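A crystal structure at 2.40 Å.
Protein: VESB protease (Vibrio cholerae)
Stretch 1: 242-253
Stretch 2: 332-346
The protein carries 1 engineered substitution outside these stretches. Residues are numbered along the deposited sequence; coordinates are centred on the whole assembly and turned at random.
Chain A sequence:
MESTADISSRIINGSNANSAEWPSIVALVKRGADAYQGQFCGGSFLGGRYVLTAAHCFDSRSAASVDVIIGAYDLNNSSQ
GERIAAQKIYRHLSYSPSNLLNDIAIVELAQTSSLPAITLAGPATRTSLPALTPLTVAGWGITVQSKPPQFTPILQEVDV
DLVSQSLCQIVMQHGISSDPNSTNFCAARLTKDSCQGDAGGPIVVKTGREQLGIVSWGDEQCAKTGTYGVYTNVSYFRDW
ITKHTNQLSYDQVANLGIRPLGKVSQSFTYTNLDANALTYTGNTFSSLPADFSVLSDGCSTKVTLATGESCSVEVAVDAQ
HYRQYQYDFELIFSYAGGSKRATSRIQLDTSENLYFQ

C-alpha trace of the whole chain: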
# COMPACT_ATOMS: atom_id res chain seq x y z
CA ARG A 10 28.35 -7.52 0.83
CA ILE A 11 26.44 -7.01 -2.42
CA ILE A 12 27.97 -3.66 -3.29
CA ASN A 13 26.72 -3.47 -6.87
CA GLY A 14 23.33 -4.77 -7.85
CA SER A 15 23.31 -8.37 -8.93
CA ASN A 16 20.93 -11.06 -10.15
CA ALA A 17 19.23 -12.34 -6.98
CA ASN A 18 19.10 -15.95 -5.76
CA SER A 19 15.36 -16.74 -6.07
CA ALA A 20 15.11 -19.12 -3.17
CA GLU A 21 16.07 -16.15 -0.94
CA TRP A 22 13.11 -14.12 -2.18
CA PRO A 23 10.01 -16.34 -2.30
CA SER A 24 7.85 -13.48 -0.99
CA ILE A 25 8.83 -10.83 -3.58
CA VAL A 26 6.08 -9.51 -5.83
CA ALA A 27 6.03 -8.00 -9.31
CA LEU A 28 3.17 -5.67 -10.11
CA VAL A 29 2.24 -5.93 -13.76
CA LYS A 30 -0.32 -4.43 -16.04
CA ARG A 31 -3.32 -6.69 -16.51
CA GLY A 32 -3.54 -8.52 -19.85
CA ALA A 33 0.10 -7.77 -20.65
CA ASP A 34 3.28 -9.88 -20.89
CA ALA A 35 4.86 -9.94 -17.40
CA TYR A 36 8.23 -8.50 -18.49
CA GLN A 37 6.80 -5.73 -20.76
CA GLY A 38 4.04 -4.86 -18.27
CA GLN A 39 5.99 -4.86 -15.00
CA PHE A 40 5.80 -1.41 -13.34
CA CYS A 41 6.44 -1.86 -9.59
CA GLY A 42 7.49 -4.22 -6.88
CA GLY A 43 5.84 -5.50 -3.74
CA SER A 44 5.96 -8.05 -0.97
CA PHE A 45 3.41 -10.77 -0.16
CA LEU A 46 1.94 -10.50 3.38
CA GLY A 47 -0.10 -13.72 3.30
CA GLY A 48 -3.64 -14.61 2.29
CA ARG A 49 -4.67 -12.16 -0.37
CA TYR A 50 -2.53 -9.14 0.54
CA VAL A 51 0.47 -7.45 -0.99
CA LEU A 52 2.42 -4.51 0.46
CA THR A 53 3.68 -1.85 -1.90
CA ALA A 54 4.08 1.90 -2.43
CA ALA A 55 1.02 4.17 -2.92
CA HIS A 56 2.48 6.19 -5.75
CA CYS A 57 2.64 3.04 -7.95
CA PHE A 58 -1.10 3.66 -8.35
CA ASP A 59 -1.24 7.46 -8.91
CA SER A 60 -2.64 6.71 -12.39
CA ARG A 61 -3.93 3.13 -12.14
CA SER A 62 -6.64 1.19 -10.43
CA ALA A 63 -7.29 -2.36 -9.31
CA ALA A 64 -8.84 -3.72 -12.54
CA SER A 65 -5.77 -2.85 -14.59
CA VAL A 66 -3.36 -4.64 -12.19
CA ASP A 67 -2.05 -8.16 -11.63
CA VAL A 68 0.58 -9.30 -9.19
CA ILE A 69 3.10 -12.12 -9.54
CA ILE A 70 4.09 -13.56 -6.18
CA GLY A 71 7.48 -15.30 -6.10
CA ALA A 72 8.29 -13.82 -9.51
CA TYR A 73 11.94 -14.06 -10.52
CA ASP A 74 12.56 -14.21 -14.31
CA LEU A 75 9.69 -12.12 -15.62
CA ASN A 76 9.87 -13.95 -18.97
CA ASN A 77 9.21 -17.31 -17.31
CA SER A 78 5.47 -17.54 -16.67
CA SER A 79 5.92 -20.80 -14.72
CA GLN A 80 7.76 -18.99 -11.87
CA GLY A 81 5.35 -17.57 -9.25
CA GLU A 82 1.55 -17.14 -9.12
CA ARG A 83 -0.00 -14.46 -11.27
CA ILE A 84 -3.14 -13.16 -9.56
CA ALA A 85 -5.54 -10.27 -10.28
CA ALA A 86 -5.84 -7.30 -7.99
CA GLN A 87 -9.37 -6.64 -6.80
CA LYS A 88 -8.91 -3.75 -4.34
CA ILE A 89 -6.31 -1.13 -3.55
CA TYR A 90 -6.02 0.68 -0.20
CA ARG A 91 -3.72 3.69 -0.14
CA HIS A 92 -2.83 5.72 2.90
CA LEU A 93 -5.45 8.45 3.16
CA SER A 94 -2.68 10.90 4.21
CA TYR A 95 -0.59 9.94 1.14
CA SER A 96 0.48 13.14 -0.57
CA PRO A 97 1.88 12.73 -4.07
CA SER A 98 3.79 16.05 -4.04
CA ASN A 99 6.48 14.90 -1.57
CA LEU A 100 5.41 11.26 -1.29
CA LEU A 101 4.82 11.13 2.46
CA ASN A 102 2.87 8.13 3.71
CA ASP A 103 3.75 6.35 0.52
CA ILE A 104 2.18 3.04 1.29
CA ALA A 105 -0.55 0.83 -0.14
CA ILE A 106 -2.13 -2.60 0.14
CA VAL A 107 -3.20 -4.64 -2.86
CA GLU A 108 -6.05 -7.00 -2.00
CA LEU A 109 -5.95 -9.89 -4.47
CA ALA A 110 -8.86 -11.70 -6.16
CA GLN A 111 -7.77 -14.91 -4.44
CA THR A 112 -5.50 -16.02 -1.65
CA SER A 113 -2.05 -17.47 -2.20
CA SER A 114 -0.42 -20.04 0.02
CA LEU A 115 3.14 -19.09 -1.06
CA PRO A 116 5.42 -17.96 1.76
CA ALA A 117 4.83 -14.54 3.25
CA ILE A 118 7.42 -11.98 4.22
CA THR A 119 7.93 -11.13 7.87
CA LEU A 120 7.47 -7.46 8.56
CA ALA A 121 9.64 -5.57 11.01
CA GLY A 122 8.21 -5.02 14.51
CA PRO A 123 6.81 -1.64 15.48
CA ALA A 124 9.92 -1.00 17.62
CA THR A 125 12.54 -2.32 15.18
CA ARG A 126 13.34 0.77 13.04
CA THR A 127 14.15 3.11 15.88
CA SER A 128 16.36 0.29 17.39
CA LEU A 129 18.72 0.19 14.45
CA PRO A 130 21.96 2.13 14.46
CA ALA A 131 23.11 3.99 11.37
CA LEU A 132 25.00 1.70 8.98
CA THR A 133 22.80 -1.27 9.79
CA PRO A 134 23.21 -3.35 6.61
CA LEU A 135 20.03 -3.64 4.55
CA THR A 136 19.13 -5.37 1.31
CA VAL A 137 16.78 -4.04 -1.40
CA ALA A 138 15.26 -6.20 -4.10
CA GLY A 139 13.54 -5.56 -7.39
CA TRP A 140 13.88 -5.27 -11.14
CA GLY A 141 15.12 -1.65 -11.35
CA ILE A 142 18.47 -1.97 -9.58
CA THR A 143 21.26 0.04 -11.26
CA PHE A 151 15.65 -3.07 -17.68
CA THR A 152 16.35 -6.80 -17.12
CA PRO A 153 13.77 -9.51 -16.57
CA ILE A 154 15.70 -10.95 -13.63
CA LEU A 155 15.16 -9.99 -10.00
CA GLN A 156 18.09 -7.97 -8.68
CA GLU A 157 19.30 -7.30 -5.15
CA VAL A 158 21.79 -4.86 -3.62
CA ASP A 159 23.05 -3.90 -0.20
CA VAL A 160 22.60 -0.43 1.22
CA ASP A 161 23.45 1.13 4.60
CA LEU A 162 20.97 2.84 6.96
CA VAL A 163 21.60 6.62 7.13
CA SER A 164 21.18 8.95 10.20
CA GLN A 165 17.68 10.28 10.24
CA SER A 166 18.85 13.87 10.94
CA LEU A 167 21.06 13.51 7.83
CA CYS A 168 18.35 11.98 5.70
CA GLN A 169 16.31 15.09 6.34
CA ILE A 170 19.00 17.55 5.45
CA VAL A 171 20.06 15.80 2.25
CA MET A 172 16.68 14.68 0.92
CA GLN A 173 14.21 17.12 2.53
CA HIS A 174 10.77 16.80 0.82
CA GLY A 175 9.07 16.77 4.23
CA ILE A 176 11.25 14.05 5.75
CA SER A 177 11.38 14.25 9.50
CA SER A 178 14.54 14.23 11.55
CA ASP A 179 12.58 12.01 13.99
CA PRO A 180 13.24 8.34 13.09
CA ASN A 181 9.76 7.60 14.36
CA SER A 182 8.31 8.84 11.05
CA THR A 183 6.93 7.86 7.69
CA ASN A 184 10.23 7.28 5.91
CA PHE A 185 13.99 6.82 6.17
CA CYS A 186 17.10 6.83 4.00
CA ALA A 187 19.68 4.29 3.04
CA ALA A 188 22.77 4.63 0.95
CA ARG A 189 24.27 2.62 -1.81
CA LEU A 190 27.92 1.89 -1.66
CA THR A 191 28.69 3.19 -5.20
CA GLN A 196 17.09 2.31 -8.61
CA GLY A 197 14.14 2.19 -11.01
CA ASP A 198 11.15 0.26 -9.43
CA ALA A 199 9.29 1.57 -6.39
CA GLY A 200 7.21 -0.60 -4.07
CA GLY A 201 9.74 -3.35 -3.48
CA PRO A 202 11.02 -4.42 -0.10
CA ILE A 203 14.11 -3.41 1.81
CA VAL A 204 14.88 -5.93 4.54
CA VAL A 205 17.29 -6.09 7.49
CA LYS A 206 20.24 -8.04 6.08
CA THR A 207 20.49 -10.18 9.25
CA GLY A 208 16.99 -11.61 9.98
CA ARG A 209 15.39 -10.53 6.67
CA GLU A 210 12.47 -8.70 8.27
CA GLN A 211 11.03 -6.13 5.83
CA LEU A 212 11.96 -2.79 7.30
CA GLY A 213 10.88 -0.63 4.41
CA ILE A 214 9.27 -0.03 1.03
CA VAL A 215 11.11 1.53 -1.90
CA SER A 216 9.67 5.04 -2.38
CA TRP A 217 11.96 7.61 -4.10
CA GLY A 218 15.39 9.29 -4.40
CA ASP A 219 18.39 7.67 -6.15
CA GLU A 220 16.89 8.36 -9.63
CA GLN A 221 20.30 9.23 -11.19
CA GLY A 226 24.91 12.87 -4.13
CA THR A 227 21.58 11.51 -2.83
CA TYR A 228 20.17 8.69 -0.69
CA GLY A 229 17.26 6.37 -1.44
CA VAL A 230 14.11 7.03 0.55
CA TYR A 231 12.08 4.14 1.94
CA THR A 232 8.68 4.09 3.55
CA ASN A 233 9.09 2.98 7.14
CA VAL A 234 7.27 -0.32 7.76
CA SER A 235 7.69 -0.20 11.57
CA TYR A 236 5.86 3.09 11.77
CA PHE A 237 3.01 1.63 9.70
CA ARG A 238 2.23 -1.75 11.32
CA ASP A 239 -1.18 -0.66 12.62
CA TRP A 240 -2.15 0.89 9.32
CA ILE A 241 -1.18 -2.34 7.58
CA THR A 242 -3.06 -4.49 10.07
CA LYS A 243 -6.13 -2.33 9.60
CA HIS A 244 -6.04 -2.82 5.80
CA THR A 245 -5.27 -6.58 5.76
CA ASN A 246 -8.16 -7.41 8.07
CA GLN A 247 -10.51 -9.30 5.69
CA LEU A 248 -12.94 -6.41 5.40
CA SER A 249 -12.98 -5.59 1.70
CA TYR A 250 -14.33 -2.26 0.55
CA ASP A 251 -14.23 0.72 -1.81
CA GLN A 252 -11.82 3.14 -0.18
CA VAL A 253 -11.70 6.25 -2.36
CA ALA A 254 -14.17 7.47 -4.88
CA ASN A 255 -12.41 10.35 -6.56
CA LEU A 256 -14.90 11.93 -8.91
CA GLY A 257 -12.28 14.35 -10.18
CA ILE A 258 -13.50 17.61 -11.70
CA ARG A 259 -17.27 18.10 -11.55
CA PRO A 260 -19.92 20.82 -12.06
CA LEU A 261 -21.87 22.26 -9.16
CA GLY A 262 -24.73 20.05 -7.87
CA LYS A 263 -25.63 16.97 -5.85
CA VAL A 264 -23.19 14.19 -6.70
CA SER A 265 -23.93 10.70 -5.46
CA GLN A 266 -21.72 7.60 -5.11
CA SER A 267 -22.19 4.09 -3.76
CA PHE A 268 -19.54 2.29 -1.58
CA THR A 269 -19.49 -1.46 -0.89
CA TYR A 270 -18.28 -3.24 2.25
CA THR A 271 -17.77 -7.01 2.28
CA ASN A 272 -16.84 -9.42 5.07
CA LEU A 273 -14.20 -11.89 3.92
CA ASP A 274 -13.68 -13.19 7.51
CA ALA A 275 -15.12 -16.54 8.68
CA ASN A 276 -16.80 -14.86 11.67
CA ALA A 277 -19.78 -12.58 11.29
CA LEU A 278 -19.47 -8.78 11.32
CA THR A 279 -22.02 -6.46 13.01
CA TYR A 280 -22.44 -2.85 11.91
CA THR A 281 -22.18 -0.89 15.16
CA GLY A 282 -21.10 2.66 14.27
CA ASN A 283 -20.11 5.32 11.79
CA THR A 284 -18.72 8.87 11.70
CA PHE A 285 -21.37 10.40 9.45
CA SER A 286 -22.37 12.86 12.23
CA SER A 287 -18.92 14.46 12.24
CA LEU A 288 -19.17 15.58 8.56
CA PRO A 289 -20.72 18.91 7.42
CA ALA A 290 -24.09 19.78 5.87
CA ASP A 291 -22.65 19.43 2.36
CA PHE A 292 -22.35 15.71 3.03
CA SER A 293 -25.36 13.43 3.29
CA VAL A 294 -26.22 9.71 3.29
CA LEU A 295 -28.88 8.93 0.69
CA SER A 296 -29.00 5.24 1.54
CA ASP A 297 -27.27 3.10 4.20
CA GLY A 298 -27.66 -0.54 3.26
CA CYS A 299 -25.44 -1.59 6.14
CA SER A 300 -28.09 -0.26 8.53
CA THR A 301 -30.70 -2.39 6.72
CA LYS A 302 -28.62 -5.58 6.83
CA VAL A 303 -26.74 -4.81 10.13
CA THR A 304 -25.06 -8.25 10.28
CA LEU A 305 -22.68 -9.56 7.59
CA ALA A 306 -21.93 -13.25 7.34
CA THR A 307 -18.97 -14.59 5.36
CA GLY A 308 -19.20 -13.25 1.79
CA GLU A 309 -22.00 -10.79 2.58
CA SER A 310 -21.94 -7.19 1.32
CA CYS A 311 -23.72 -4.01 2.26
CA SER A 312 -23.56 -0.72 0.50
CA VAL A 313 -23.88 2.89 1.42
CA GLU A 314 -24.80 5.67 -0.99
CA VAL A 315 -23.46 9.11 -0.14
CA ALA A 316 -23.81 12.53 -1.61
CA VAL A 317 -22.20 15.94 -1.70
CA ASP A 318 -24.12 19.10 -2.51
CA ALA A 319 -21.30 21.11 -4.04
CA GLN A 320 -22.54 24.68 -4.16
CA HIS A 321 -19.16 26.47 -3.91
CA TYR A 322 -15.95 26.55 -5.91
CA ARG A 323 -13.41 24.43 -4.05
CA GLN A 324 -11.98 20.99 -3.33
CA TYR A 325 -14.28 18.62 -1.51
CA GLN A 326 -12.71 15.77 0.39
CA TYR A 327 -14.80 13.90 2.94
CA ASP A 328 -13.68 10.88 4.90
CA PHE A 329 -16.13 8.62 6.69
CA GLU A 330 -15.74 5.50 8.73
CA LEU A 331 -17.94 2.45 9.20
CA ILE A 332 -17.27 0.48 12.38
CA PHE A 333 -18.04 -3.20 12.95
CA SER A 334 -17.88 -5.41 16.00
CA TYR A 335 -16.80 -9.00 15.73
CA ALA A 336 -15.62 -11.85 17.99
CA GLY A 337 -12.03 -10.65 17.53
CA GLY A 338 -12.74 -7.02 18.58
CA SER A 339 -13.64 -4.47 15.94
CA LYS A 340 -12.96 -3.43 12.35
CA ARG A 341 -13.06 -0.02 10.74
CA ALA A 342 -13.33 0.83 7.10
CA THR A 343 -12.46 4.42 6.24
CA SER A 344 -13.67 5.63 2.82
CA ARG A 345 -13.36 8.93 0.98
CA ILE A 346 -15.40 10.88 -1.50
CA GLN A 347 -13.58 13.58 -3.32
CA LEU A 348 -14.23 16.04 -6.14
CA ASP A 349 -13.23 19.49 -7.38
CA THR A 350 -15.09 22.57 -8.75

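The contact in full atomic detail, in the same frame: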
# COMPACT_ATOMS: atom_id res chain seq x y z
N THR A 242 -2.15 -3.56 9.43
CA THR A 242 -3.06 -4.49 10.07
C THR A 242 -4.49 -4.11 9.77
O THR A 242 -5.30 -4.97 9.44
CB THR A 242 -2.82 -4.47 11.58
OG1 THR A 242 -1.50 -4.94 11.82
CG2 THR A 242 -3.85 -5.32 12.33
N LYS A 243 -4.78 -2.83 9.85
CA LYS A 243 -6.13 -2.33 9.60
C LYS A 243 -6.59 -2.60 8.16
O LYS A 243 -7.78 -2.82 7.94
CB LYS A 243 -6.24 -0.84 9.93
CG LYS A 243 -7.44 -0.16 9.29
CD LYS A 243 -7.67 1.29 9.73
CE LYS A 243 -8.68 1.94 8.80
NZ LYS A 243 -9.18 3.23 9.32
N HIS A 244 -5.66 -2.61 7.19
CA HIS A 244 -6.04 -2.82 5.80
C HIS A 244 -5.74 -4.22 5.26
O HIS A 244 -5.81 -4.44 4.06
CB HIS A 244 -5.46 -1.72 4.94
CG HIS A 244 -6.03 -0.38 5.24
ND1 HIS A 244 -5.48 0.46 6.20
CD2 HIS A 244 -7.12 0.26 4.76
CE1 HIS A 244 -6.23 1.55 6.30
NE2 HIS A 244 -7.22 1.46 5.43
N THR A 245 -5.44 -5.17 6.15
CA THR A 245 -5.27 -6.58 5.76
C THR A 245 -6.13 -7.43 6.68
O THR A 245 -5.75 -8.53 7.09
CB THR A 245 -3.80 -7.00 5.91
OG1 THR A 245 -3.36 -6.74 7.26
CG2 THR A 245 -2.89 -6.24 4.91
N ASN A 246 -7.31 -6.91 6.99
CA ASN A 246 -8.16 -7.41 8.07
C ASN A 246 -9.42 -8.11 7.54
O ASN A 246 -10.41 -8.26 8.25
CB ASN A 246 -8.52 -6.21 8.93
CG ASN A 246 -8.77 -6.57 10.38
OD1 ASN A 246 -8.59 -7.71 10.80
ND2 ASN A 246 -9.23 -5.58 11.15
N GLN A 247 -9.40 -8.53 6.28
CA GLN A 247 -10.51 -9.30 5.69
C GLN A 247 -11.87 -8.59 5.69
O GLN A 247 -12.94 -9.23 5.69
CB GLN A 247 -10.61 -10.68 6.33
CG GLN A 247 -9.30 -11.46 6.29
CD GLN A 247 -9.41 -12.78 7.02
OE1 GLN A 247 -9.58 -13.83 6.40
NE2 GLN A 247 -9.34 -12.73 8.36
N LEU A 248 -11.80 -7.27 5.67
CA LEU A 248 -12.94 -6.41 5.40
C LEU A 248 -12.59 -5.72 4.09
O LEU A 248 -11.73 -4.84 4.07
CB LEU A 248 -13.13 -5.39 6.53
CG LEU A 248 -14.21 -4.32 6.33
CD1 LEU A 248 -15.53 -4.99 5.98
CD2 LEU A 248 -14.36 -3.42 7.56
N SER A 249 -13.23 -6.14 3.02
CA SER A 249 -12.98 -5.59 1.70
C SER A 249 -13.98 -4.51 1.32
O SER A 249 -15.20 -4.72 1.34
CB SER A 249 -13.03 -6.68 0.65
OG SER A 249 -12.85 -6.12 -0.64
N TYR A 250 -13.47 -3.36 0.93
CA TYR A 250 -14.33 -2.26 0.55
C TYR A 250 -13.72 -1.23 -0.41
O TYR A 250 -12.50 -1.15 -0.59
CB TYR A 250 -14.75 -1.56 1.82
CG TYR A 250 -13.64 -0.92 2.59
CD1 TYR A 250 -12.80 -1.67 3.42
CD2 TYR A 250 -13.41 0.45 2.50
CE1 TYR A 250 -11.76 -1.07 4.14
CE2 TYR A 250 -12.38 1.06 3.21
CZ TYR A 250 -11.55 0.29 4.03
OH TYR A 250 -10.56 0.91 4.77
N ASP A 251 -14.61 -0.44 -1.01
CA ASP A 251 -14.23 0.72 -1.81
C ASP A 251 -13.71 1.82 -0.89
O ASP A 251 -14.47 2.36 -0.04
CB ASP A 251 -15.44 1.25 -2.61
CG ASP A 251 -16.10 0.17 -3.46
OD1 ASP A 251 -15.40 -0.40 -4.31
OD2 ASP A 251 -17.31 -0.10 -3.31
N GLN A 252 -12.44 2.15 -1.04
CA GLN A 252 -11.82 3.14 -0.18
C GLN A 252 -12.09 4.56 -0.65
O GLN A 252 -12.61 5.37 0.09
CB GLN A 252 -10.33 2.92 -0.11
CG GLN A 252 -9.66 3.61 1.07
CD GLN A 252 -8.14 3.69 0.91
OE1 GLN A 252 -7.62 3.64 -0.19
NE2 GLN A 252 -7.45 3.84 2.02
N VAL A 253 -11.73 4.87 -1.89
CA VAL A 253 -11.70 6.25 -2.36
C VAL A 253 -12.50 6.30 -3.63
O VAL A 253 -12.19 5.62 -4.59
CB VAL A 253 -10.26 6.75 -2.68
CG1 VAL A 253 -10.29 8.17 -3.23
CG2 VAL A 253 -9.40 6.74 -1.45
N ILE A 332 -17.84 1.29 11.32
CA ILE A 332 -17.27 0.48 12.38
C ILE A 332 -18.10 -0.78 12.61
O ILE A 332 -19.33 -0.72 12.69
CB ILE A 332 -17.30 1.26 13.70
CG1 ILE A 332 -16.81 2.69 13.50
CG2 ILE A 332 -16.45 0.55 14.73
CD1 ILE A 332 -17.12 3.58 14.69
N PHE A 333 -17.40 -1.90 12.75
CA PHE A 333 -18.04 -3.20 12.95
C PHE A 333 -17.44 -3.89 14.13
O PHE A 333 -16.25 -3.77 14.36
CB PHE A 333 -17.84 -4.11 11.76
CG PHE A 333 -18.27 -3.51 10.47
CD1 PHE A 333 -17.41 -2.70 9.74
CD2 PHE A 333 -19.53 -3.77 9.96
CE1 PHE A 333 -17.80 -2.15 8.54
CE2 PHE A 333 -19.93 -3.23 8.75
CZ PHE A 333 -19.06 -2.42 8.03
N SER A 334 -18.29 -4.58 14.88
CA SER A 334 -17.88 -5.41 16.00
C SER A 334 -17.76 -6.81 15.47
O SER A 334 -18.53 -7.20 14.59
CB SER A 334 -18.94 -5.40 17.08
OG SER A 334 -19.27 -4.09 17.42
N TYR A 335 -16.84 -7.58 16.03
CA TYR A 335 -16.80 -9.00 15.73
C TYR A 335 -16.15 -9.72 16.90
O TYR A 335 -15.55 -9.08 17.76
CB TYR A 335 -16.06 -9.24 14.40
CG TYR A 335 -14.55 -9.12 14.44
CD1 TYR A 335 -13.93 -7.92 14.81
CD2 TYR A 335 -13.73 -10.20 14.08
CE1 TYR A 335 -12.54 -7.80 14.84
CE2 TYR A 335 -12.35 -10.09 14.11
CZ TYR A 335 -11.76 -8.89 14.48
OH TYR A 335 -10.38 -8.77 14.49
N ALA A 336 -16.28 -11.05 16.95
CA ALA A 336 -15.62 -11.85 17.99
C ALA A 336 -14.24 -11.29 18.35
O ALA A 336 -13.94 -11.02 19.52
CB ALA A 336 -15.49 -13.30 17.55
N GLY A 337 -13.42 -11.09 17.33
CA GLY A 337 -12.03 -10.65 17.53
C GLY A 337 -11.82 -9.26 18.11
O GLY A 337 -10.73 -8.97 18.59
N GLY A 338 -12.84 -8.40 18.08
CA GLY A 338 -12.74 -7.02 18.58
C GLY A 338 -13.57 -6.08 17.73
O GLY A 338 -14.81 -6.05 17.84
N SER A 339 -12.92 -5.32 16.86
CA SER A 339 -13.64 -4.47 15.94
C SER A 339 -12.84 -4.18 14.69
O SER A 339 -11.65 -4.32 14.71
CB SER A 339 -14.05 -3.16 16.60
OG SER A 339 -12.94 -2.39 16.99
N LYS A 340 -13.55 -3.79 13.63
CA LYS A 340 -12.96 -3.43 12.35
C LYS A 340 -13.52 -2.11 11.87
O LYS A 340 -14.71 -1.80 12.11
CB LYS A 340 -13.27 -4.50 11.32
CG LYS A 340 -12.68 -5.84 11.71
CD LYS A 340 -12.82 -6.85 10.60
CE LYS A 340 -12.32 -8.20 11.06
NZ LYS A 340 -12.38 -9.19 9.95
N ARG A 341 -12.68 -1.33 11.22
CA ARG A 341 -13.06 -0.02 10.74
C ARG A 341 -12.68 0.06 9.29
O ARG A 341 -11.56 -0.27 8.93
CB ARG A 341 -12.34 1.09 11.53
CG ARG A 341 -12.75 1.18 13.00
CD ARG A 341 -11.95 2.21 13.78
NE ARG A 341 -12.35 2.28 15.19
CZ ARG A 341 -13.17 3.20 15.72
NH1 ARG A 341 -13.73 4.15 14.98
NH2 ARG A 341 -13.44 3.15 17.01
N ALA A 342 -13.61 0.47 8.46
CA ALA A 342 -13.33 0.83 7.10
C ALA A 342 -13.49 2.33 7.00
O ALA A 342 -14.54 2.89 7.38
CB ALA A 342 -14.29 0.15 6.16
N THR A 343 -12.46 2.98 6.46
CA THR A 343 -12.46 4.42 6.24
C THR A 343 -12.46 4.67 4.73
O THR A 343 -11.52 4.30 4.04
CB THR A 343 -11.24 5.05 6.92
OG1 THR A 343 -11.22 4.65 8.28
CG2 THR A 343 -11.27 6.53 6.90
N SER A 344 -13.53 5.29 4.24
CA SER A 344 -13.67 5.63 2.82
C SER A 344 -13.63 7.12 2.60
O SER A 344 -13.66 7.88 3.56
CB SER A 344 -14.99 5.10 2.30
OG SER A 344 -15.05 3.70 2.41
N ARG A 345 -13.55 7.54 1.34
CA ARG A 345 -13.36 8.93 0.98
C ARG A 345 -14.10 9.24 -0.30
O ARG A 345 -14.06 8.48 -1.24
CB ARG A 345 -11.90 9.25 0.76
CG ARG A 345 -11.65 10.56 0.03
CD ARG A 345 -10.17 10.93 -0.02
NE ARG A 345 -9.70 11.26 1.31
CZ ARG A 345 -8.42 11.35 1.67
NH1 ARG A 345 -7.43 11.15 0.78
NH2 ARG A 345 -8.11 11.63 2.94
N ILE A 346 -14.80 10.35 -0.31
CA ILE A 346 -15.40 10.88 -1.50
C ILE A 346 -14.74 12.22 -1.75
O ILE A 346 -14.57 13.03 -0.85
CB ILE A 346 -16.92 11.01 -1.38
CG1 ILE A 346 -17.52 11.42 -2.70
CG2 ILE A 346 -17.33 12.02 -0.31
CD1 ILE A 346 -18.99 11.15 -2.76
O HOH W 1 -9.00 3.53 4.66

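A segment leaving a helix can dock on a distant β-hairpin with very little shared sheet, provided side chains make up the difference, and VESB protease offers a clear example. The first stretch begins in the last part of a helix, turns through a loop and extends as a short strand, 248-250. The second is a hairpin whose strands, 332-335 and 338-346, are joined by a type I turn from Tyr 335 to Gly 338. Strands 248-250 and 338-346 run nearly parallel, 13° apart, but their axes come no closer than 8.4 Å, too far for backbone pairing. The chains converge only afterwards: Arg 345 N donates to Gln 252 O at 2.7 Å, and Val 253 and Arg 345 form a parallel bridge, their CA atoms 4.6 Å apart.

Where the backbones stand apart, side chains fill the gap. Leu 248 CD2 lies 3.8 Å from both Phe 333 CE1 and Ala 342 CB, forming a small apolar cluster. The methyl of Ala 342 also sits over one face of the Tyr 250 ring, with CB 3.4 Å from the centroid of that ring and almost on its normal, a CH-π contact that a small side chain fits closely.

Polar groups add directed bonds along the contact. The extended Lys 340 carries its ammonium to a backbone carbonyl, NZ to Asn 246 O at 2.8 Å, while Lys 243 NZ reaches back to Thr 343 OG1 at 2.7 Å. Tyr 250 OH accepts a longer hydrogen bond from Thr 343 N, 3.3 Å, and Ser 344 OG donates to Asp 251 O at 2.9 Å. Finally, a water hydrogen-bonds to His 244 NE2, Tyr 250 OH, Gln 252 NE2 and Thr 343 O, so it ties three side chains of the first stretch to a backbone carbonyl of the second.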